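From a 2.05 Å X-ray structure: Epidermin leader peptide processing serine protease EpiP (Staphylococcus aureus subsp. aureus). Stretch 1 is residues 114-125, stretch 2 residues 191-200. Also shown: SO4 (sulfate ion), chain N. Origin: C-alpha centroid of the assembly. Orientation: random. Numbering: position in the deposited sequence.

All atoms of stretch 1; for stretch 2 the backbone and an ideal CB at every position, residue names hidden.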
# COMPACT_ATOMS: atom_id res chain seq x y z
N SER A 114 -10.56 -3.08 -23.07
CA SER A 114 -9.78 -1.89 -22.75
C SER A 114 -8.28 -2.03 -23.09
O SER A 114 -7.59 -1.01 -23.28
CB SER A 114 -9.98 -1.45 -21.30
OG SER A 114 -9.35 -2.32 -20.41
N TYR A 115 -7.78 -3.26 -23.23
CA TYR A 115 -6.37 -3.44 -23.61
C TYR A 115 -6.10 -2.99 -25.05
O TYR A 115 -4.94 -2.85 -25.44
CB TYR A 115 -5.87 -4.88 -23.39
CG TYR A 115 -5.86 -5.28 -21.93
CD1 TYR A 115 -4.94 -4.73 -21.05
CD2 TYR A 115 -6.77 -6.19 -21.43
CE1 TYR A 115 -4.93 -5.09 -19.71
CE2 TYR A 115 -6.77 -6.55 -20.09
CZ TYR A 115 -5.85 -6.00 -19.24
OH TYR A 115 -5.85 -6.36 -17.91
N ASP A 116 -7.14 -2.78 -25.85
CA ASP A 116 -6.93 -2.27 -27.22
C ASP A 116 -6.88 -0.74 -27.25
O ASP A 116 -6.60 -0.16 -28.28
CB ASP A 116 -8.00 -2.81 -28.17
CG ASP A 116 -7.94 -4.33 -28.30
OD1 ASP A 116 -6.83 -4.86 -28.52
OD2 ASP A 116 -8.99 -4.99 -28.19
N ASP A 117 -7.13 -0.11 -26.10
CA ASP A 117 -7.14 1.35 -25.97
C ASP A 117 -5.98 1.83 -25.08
O ASP A 117 -6.01 2.96 -24.60
CB ASP A 117 -8.47 1.78 -25.33
CG ASP A 117 -9.69 1.31 -26.14
OD1 ASP A 117 -9.63 1.40 -27.38
OD2 ASP A 117 -10.69 0.87 -25.54
N LEU A 118 -4.98 0.99 -24.84
CA LEU A 118 -3.85 1.39 -23.99
C LEU A 118 -3.04 2.50 -24.65
O LEU A 118 -3.02 2.58 -25.86
CB LEU A 118 -2.91 0.21 -23.72
CG LEU A 118 -3.45 -0.94 -22.87
CD1 LEU A 118 -2.46 -2.09 -22.87
CD2 LEU A 118 -3.75 -0.47 -21.47
N PRO A 119 -2.37 3.34 -23.84
CA PRO A 119 -1.52 4.38 -24.42
C PRO A 119 -0.44 3.71 -25.28
O PRO A 119 -0.10 2.56 -25.02
CB PRO A 119 -0.87 5.06 -23.20
CG PRO A 119 -1.65 4.62 -22.03
CD PRO A 119 -2.31 3.34 -22.37
N LYS A 120 0.08 4.42 -26.26
CA LYS A 120 1.10 3.84 -27.13
C LYS A 120 2.43 3.74 -26.37
O LYS A 120 3.21 2.82 -26.60
CB LYS A 120 1.26 4.69 -28.40
CG LYS A 120 1.49 3.87 -29.66
CD LYS A 120 0.26 2.95 -29.93
CE LYS A 120 0.42 2.14 -31.21
NZ LYS A 120 0.56 3.02 -32.41
N HIS A 121 2.67 4.67 -25.44
CA HIS A 121 3.89 4.68 -24.61
C HIS A 121 3.53 4.62 -23.12
O HIS A 121 2.81 5.47 -22.62
CB HIS A 121 4.72 5.93 -24.89
CG HIS A 121 5.11 6.09 -26.33
ND1 HIS A 121 6.13 5.37 -26.92
CD2 HIS A 121 4.61 6.89 -27.30
CE1 HIS A 121 6.24 5.72 -28.19
NE2 HIS A 121 5.33 6.64 -28.45
N ALA A 122 4.05 3.63 -22.41
CA ALA A 122 3.74 3.43 -20.99
C ALA A 122 4.90 3.82 -20.09
O ALA A 122 5.57 2.97 -19.51
CB ALA A 122 3.36 1.97 -20.75
N ASN A 123 5.10 5.12 -19.95
CA ASN A 123 6.22 5.67 -19.20
C ASN A 123 6.06 5.78 -17.69
O ASN A 123 7.05 5.84 -16.98
CB ASN A 123 6.59 7.02 -19.81
CG ASN A 123 7.04 6.89 -21.26
OD1 ASN A 123 7.50 5.82 -21.67
ND2 ASN A 123 6.89 7.95 -22.04
N THR A 124 4.84 5.83 -17.19
CA THR A 124 4.65 5.93 -15.75
C THR A 124 5.15 4.67 -15.01
O THR A 124 4.89 3.54 -15.43
CB THR A 124 3.18 6.18 -15.37
OG1 THR A 124 2.81 7.48 -15.81
CG2 THR A 124 2.98 6.09 -13.86
N LYS A 125 5.88 4.92 -13.93
CA LYS A 125 6.41 3.86 -13.05
C LYS A 125 5.52 3.69 -11.85
O LYS A 125 5.25 4.67 -11.16
CB LYS A 125 7.77 4.25 -12.50
CG LYS A 125 8.96 3.86 -13.31
CD LYS A 125 9.02 4.48 -14.66
CE LYS A 125 10.48 4.47 -15.14
NZ LYS A 125 11.15 3.16 -14.80
N UNK A 191 -1.06 -14.60 -17.16
CA UNK A 191 -1.94 -13.70 -16.43
C UNK A 191 -1.68 -12.25 -16.95
O UNK A 191 -0.54 -11.91 -17.31
CB UNK A 191 -1.70 -13.81 -14.92
N UNK A 192 -2.72 -11.42 -16.97
CA UNK A 192 -2.59 -10.02 -17.39
C UNK A 192 -3.02 -9.05 -16.26
O UNK A 192 -4.09 -9.18 -15.72
CB UNK A 192 -3.43 -9.77 -18.64
N UNK A 193 -2.15 -8.11 -15.92
CA UNK A 193 -2.49 -7.09 -14.92
C UNK A 193 -3.23 -5.92 -15.54
O UNK A 193 -3.56 -5.94 -16.73
CB UNK A 193 -1.23 -6.59 -14.22
N UNK A 194 -3.47 -4.88 -14.75
CA UNK A 194 -4.22 -3.72 -15.24
C UNK A 194 -3.38 -2.91 -16.20
O UNK A 194 -3.90 -2.43 -17.19
CB UNK A 194 -4.68 -2.84 -14.08
N UNK A 195 -2.08 -2.82 -15.94
CA UNK A 195 -1.16 -2.01 -16.73
C UNK A 195 -0.01 -2.88 -17.22
O UNK A 195 1.11 -2.75 -16.73
CB UNK A 195 -0.63 -0.83 -15.91
N UNK A 196 -0.27 -3.74 -18.22
CA UNK A 196 0.71 -4.73 -18.69
C UNK A 196 1.97 -4.24 -19.39
O UNK A 196 2.88 -5.04 -19.59
CB UNK A 196 -0.00 -5.68 -19.65
N UNK A 197 2.03 -2.95 -19.76
CA UNK A 197 3.21 -2.39 -20.42
C UNK A 197 4.00 -1.41 -19.55
O UNK A 197 5.02 -0.89 -19.97
CB UNK A 197 2.78 -1.68 -21.71
N UNK A 198 3.52 -1.15 -18.34
CA UNK A 198 4.21 -0.27 -17.41
C UNK A 198 5.21 -1.03 -16.54
O UNK A 198 4.98 -2.17 -16.14
CB UNK A 198 3.19 0.46 -16.53
N UNK A 199 6.32 -0.37 -16.24
CA UNK A 199 7.31 -0.95 -15.35
C UNK A 199 6.85 -0.70 -13.93
O UNK A 199 6.19 0.33 -13.64
CB UNK A 199 8.70 -0.37 -15.60
N UNK A 200 7.17 -1.63 -13.04
CA UNK A 200 6.89 -1.48 -11.64
C UNK A 200 8.21 -1.56 -10.90
O UNK A 200 9.20 -2.16 -11.37
CB UNK A 200 5.90 -2.54 -11.15
S SO4 N . 0.69 7.84 -26.80
O1 SO4 N . 1.49 7.37 -25.67
O2 SO4 N . -0.53 7.03 -26.94
O3 SO4 N . 0.30 9.23 -26.61
O4 SO4 N . 1.47 7.73 -28.03

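Position 191 has no atom of stretch 1 within 5.5 Å of its ideal CB. The residue is L191; it makes no contact with stretch 1.

At position 192 CA-to-CB points toward stretch 1, and the ideal CB lies 4.2 Å from Y115 OH. An apolar side chain that can lie against the tyrosine ring would suit; valine, isoleucine or leucine are all plausible. The residue is I192. Its CG2 packs 3.5 Å from Y115 CZ.

Position 193 directs CA-to-CB away. Its phi/psi of -85/-174 is open to most residues. What matters is the carbonyl: Y115 OH donates a hydrogen bond to O of this residue at 2.6 Å. The bond uses the main chain, so stretch 1 does not itself dictate a side chain here. The residue is G193.

Position 194 also points away. Many side chains fit. The residue is V194.

Position 195 points away and is free of stretch 1. It opens a type I turn that ends at 198. The residue is A195.

Position 196 points toward stretch 1, near Y115 and L118. A compact apolar group would suit. Phi of -67° at the second place of a type I turn favours proline. The residue is P196. Its CD meets the edge of the Y115 ring, 3.7 Å from CE1, and its CG lies 4.1 Å from L118 CD1.

Position 197 points toward stretch 1, with the ideal CB 3.8 Å from A122 CB. Phi/psi of -110/-2 fits the third place of the turn, where asparagine, aspartate or serine are common. The residue is N197. Its CB packs 3.9 Å from A122 CB, and a water links its O to A122 O.

At position 198 CA-to-CB runs sideways, and the ideal CB is 3.7 Å from T124 O. That carbonyl invites a donor of modest length; asparagine fits, and serine or threonine might. The residue is N198. Its ND2 donates to T124 O at 2.8 Å, nearly straight at 174°. Its backbone N closes the turn weakly onto A195 O.

Position 199 runs sideways, its ideal CB 4.4 Å from K125 NZ. An acidic or polar group could answer that amine, but there is open space too. The residue is K199, whose end leads away. Its backbone N donates to a water that bridges A122 O and T124 O.

Position 200 points away, so its choice is unconstrained here. The residue is F200.

Stretch 2 191-200: LIGVAPNNKF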
# COMPACT_ATOMS: atom_id res chain seq x y z
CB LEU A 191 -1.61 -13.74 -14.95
CG LEU A 191 -2.69 -13.23 -14.02
CD1 LEU A 191 -3.66 -14.40 -13.79
CD2 LEU A 191 -2.10 -12.76 -12.68
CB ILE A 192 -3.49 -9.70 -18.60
CG1 ILE A 192 -3.33 -10.76 -19.70
CG2 ILE A 192 -3.19 -8.30 -19.09
CD1 ILE A 192 -1.97 -10.89 -20.24
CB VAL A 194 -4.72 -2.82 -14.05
CG1 VAL A 194 -5.43 -1.53 -14.57
CG2 VAL A 194 -5.65 -3.62 -13.17
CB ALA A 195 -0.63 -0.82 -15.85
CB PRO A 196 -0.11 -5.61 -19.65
CG PRO A 196 -1.28 -4.80 -20.04
CD PRO A 196 -1.56 -3.86 -18.92
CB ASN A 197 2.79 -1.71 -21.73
CG ASN A 197 2.05 -2.66 -22.68
OD1 ASN A 197 2.28 -3.87 -22.69
ND2 ASN A 197 1.14 -2.10 -23.47
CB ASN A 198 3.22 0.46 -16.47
CG ASN A 198 2.40 1.51 -17.19
OD1 ASN A 198 1.42 1.19 -17.87
ND2 ASN A 198 2.77 2.78 -17.03
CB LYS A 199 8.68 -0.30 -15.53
CG LYS A 199 9.23 -0.28 -16.95
CD LYS A 199 9.34 -1.68 -17.53
CE LYS A 199 9.85 -1.62 -18.98
NZ LYS A 199 9.91 -2.95 -19.64
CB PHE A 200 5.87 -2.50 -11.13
CG PHE A 200 6.42 -3.89 -10.97
CD1 PHE A 200 6.86 -4.34 -9.73
CD2 PHE A 200 6.46 -4.76 -12.05
CE1 PHE A 200 7.35 -5.61 -9.57
CE2 PHE A 200 6.94 -6.06 -11.89
CZ PHE A 200 7.39 -6.48 -10.67
O HOH W 1 6.60 2.28 -17.05
O HOH W 2 7.39 0.42 -20.33
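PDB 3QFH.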